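2-hydroxyethylphosphonate dioxygenase (Streptomyces viridochromogenes, PDB 4YAR) catalyses the iron-dependent, oxygen-consuming cleavage of 2-hydroxyethylphosphonate to hydroxymethylphosphonate and formate during biosynthesis of the antibiotic phosphinothricin tripeptide. Local coordinates at residues Tyr174-Pro177 against Pro181-Tyr184. The protein carries 1 engineered substitution. Numbering follows the deposited sequence.
Sequences YVHP and PHSY. Engineered in segment 174-177: His176 (natural residue Glu). With CD (cadmium ion), chain B.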
ATOM      1  N   TYR A 174      15.119  -5.908  -0.953  1.00 16.23           N
ATOM      2  CA  TYR A 174      14.256  -6.876  -1.570  1.00 16.70           C
ATOM      3  C   TYR A 174      12.804  -6.745  -1.086  1.00 19.51           C
ATOM      4  O   TYR A 174      12.510  -6.160  -0.009  1.00 17.80           O
ATOM      5  CB  TYR A 174      14.762  -8.311  -1.330  1.00 19.34           C
ATOM      6  CG  TYR A 174      14.447  -8.857   0.054  1.00 21.42           C
ATOM      7  CD1 TYR A 174      15.057  -8.376   1.209  1.00 23.76           C
ATOM      8  CD2 TYR A 174      13.517  -9.902   0.191  1.00 23.82           C
ATOM      9  CE1 TYR A 174      14.735  -8.883   2.453  1.00 26.01           C
ATOM     10  CE2 TYR A 174      13.211 -10.424   1.418  1.00 25.33           C
ATOM     11  CZ  TYR A 174      13.821  -9.940   2.550  1.00 30.76           C
ATOM     12  OH  TYR A 174      13.430 -10.481   3.765  1.00 30.15           O
ATOM     13  N   VAL A 175      11.920  -7.416  -1.819  1.00 19.25           N
ATOM     14  CA  VAL A 175      10.528  -7.468  -1.462  1.00 23.15           C
ATOM     15  C   VAL A 175      10.247  -8.837  -0.923  1.00 29.07           C
ATOM     16  O   VAL A 175      10.449  -9.850  -1.608  1.00 24.54           O
ATOM     17  CB  VAL A 175       9.592  -7.245  -2.613  1.00 23.31           C
ATOM     18  CG1 VAL A 175       8.155  -7.421  -2.089  1.00 27.12           C
ATOM     19  CG2 VAL A 175       9.817  -5.860  -3.164  1.00 23.16           C
ATOM     20  N   HIS A 176       9.669  -8.787   0.271  0.50 29.65           N
ATOM     21  CA  HIS A 176       9.320  -9.932   1.048  0.50 33.83           C
ATOM     22  C   HIS A 176       7.912 -10.301   0.600  0.50 33.43           C
ATOM     23  O   HIS A 176       6.994  -9.448   0.466  0.50 31.34           O
ATOM     24  CB  HIS A 176       9.445  -9.597   2.551  0.50 33.74           C
ATOM     25  CG  HIS A 176       9.201 -10.754   3.453  0.50 35.04           C
ATOM     26  ND1 HIS A 176       9.853 -11.963   3.316  0.50 36.59           N
ATOM     27  CD2 HIS A 176       8.358 -10.894   4.503  0.50 34.82           C
ATOM     28  CE1 HIS A 176       9.416 -12.796   4.244  0.50 33.36           C
ATOM     29  NE2 HIS A 176       8.534 -12.157   4.996  0.50 26.58           N
ATOM     30  N   PRO A 177       7.736 -11.580   0.281  1.00 38.39           N
ATOM     31  CA  PRO A 177       6.391 -11.908  -0.094  1.00 35.14           C
ATOM     32  C   PRO A 177       5.453 -12.009   1.123  1.00 37.55           C
ATOM     33  O   PRO A 177       5.907 -12.226   2.229  1.00 35.29           O
ATOM     34  CB  PRO A 177       6.543 -13.270  -0.769  1.00 39.04           C
ATOM     35  CG  PRO A 177       7.793 -13.881  -0.229  1.00 38.45           C
ATOM     36  CD  PRO A 177       8.659 -12.749   0.230  1.00 36.46           C
ATOM     37  N   PRO A 181       7.634 -16.379   6.553  1.00 35.13           N
ATOM     38  CA  PRO A 181       8.317 -16.094   7.823  1.00 36.00           C
ATOM     39  C   PRO A 181       9.732 -15.616   7.541  1.00 31.81           C
ATOM     40  O   PRO A 181      10.352 -16.088   6.575  1.00 33.03           O
ATOM     41  CB  PRO A 181       8.379 -17.450   8.504  1.00 37.59           C
ATOM     42  CG  PRO A 181       7.238 -18.207   7.918  1.00 39.61           C
ATOM     43  CD  PRO A 181       7.215 -17.786   6.487  1.00 36.20           C
ATOM     44  N   HIS A 182      10.246 -14.709   8.362  1.00 27.21           N
ATOM     45  CA  HIS A 182      11.547 -14.122   8.062  1.00 23.99           C
ATOM     46  C   HIS A 182      12.263 -13.747   9.336  1.00 23.71           C
ATOM     47  O   HIS A 182      11.624 -13.567  10.415  1.00 25.36           O
ATOM     48  CB  HIS A 182      11.418 -12.907   7.118  1.00 25.63           C
ATOM     49  CG  HIS A 182      10.305 -11.991   7.467  1.00 26.62           C
ATOM     50  ND1 HIS A 182       8.982 -12.354   7.315  1.00 28.62           N
ATOM     51  CD2 HIS A 182      10.296 -10.732   7.961  1.00 22.01           C
ATOM     52  CE1 HIS A 182       8.211 -11.344   7.684  1.00 25.14           C
ATOM     53  NE2 HIS A 182       8.995 -10.362   8.092  1.00 27.31           N
ATOM     54  N   SER A 183      13.583 -13.681   9.258  1.00 20.38           N
ATOM     55  CA  SER A 183      14.371 -13.107  10.353  1.00 21.58           C
ATOM     56  C   SER A 183      15.719 -12.756   9.859  1.00 18.38           C
ATOM     57  O   SER A 183      16.085 -13.087   8.718  1.00 18.77           O
ATOM     58  CB  SER A 183      14.517 -14.094  11.538  1.00 22.09           C
ATOM     59  OG  SER A 183      15.076 -15.323  11.068  1.00 23.66           O
ATOM     60  N   TYR A 184      16.515 -12.101  10.710  1.00 18.73           N
ATOM     61  CA  TYR A 184      17.823 -11.603  10.289  1.00 19.39           C
ATOM     62  C   TYR A 184      18.856 -11.765  11.399  1.00 19.07           C
ATOM     63  O   TYR A 184      18.480 -11.630  12.552  1.00 21.24           O
ATOM     64  CB  TYR A 184      17.700 -10.086   9.976  1.00 19.74           C
ATOM     65  CG  TYR A 184      16.632  -9.801   8.944  1.00 19.15           C
ATOM     66  CD1 TYR A 184      16.885  -9.929   7.581  1.00 19.94           C
ATOM     67  CD2 TYR A 184      15.382  -9.414   9.315  1.00 22.18           C
ATOM     68  CE1 TYR A 184      15.882  -9.691   6.629  1.00 21.82           C
ATOM     69  CE2 TYR A 184      14.370  -9.166   8.385  1.00 21.58           C
ATOM     70  CZ  TYR A 184      14.626  -9.307   7.052  1.00 21.74           C
ATOM     71  OH  TYR A 184      13.619  -9.053   6.161  1.00 24.97           O
TER
HETATM   72 CD    CD B 501       8.133  -8.241   8.809  1.00 30.03          CD
HETATM   73  O   HOH W   1       7.691  -6.129   9.206  1.00 31.51           O
HETATM   74  O   HOH W   2      10.439  -7.381   9.144  1.00 24.65           O
HETATM   75  O   HOH W   3       8.039  -6.959   6.838  1.00 39.67           O
HETATM   76  O   HOH W   4       7.685  -8.833  11.063  1.00 27.23           O
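A hydrogen bond between Tyr174 and Tyr184 and a close approach of His176 to His182 join the end of strand 173-176 to His182, just before strand 183-186, and to Tyr184 within it; three residues link the segments. The two strands belong to different antiparallel sheets, and their backbones stay apart, with the CA atoms of His176 and His182 8.5 Å from each other, so side chains make the contact.

The polar link is between phenols that reach in from opposite directions: Tyr174 OH and Tyr184 OH share a hydrogen bond of 2.8 Å, each oxygen lying at the edge of the other ring and near its plane. Trp147 NE1 also bonds to Tyr174 OH, which therefore has two partners that probably limit its movement.

The imidazole pairing is doubtful. His176, an engineered replacement of the natural glutamate, places NE2 2.4 Å from His182 ND1, too short for two non-bonded nitrogens, and as His176 has two deposited conformers the pairing may not hold in every copy. In the modelled copy, CG anti to the backbone N (chi1 -176°) extends the ring across the gap, its edge toward one face of His182 with the planes at 64°. Cys180 O accepts a hydrogen bond from His182 ND1 and a weak one from His176 NE2.

Metal coordination uses the other nitrogen of His182: NE2 binds the cadmium ion at 2.4 Å, alongside four waters and His129. His182 and His129 bind iron in the enzyme, and both position 176 and His182 contribute to a substrate site shared between dimer partners.

ND1 on a backbone carbonyl and NE2 on the metal together imply a fixed rotation of the His182 ring. Of the two histidines, only His182 binds the cadmium; His176 NE2 lies 5.5 Å from the CD ion and is no ligand.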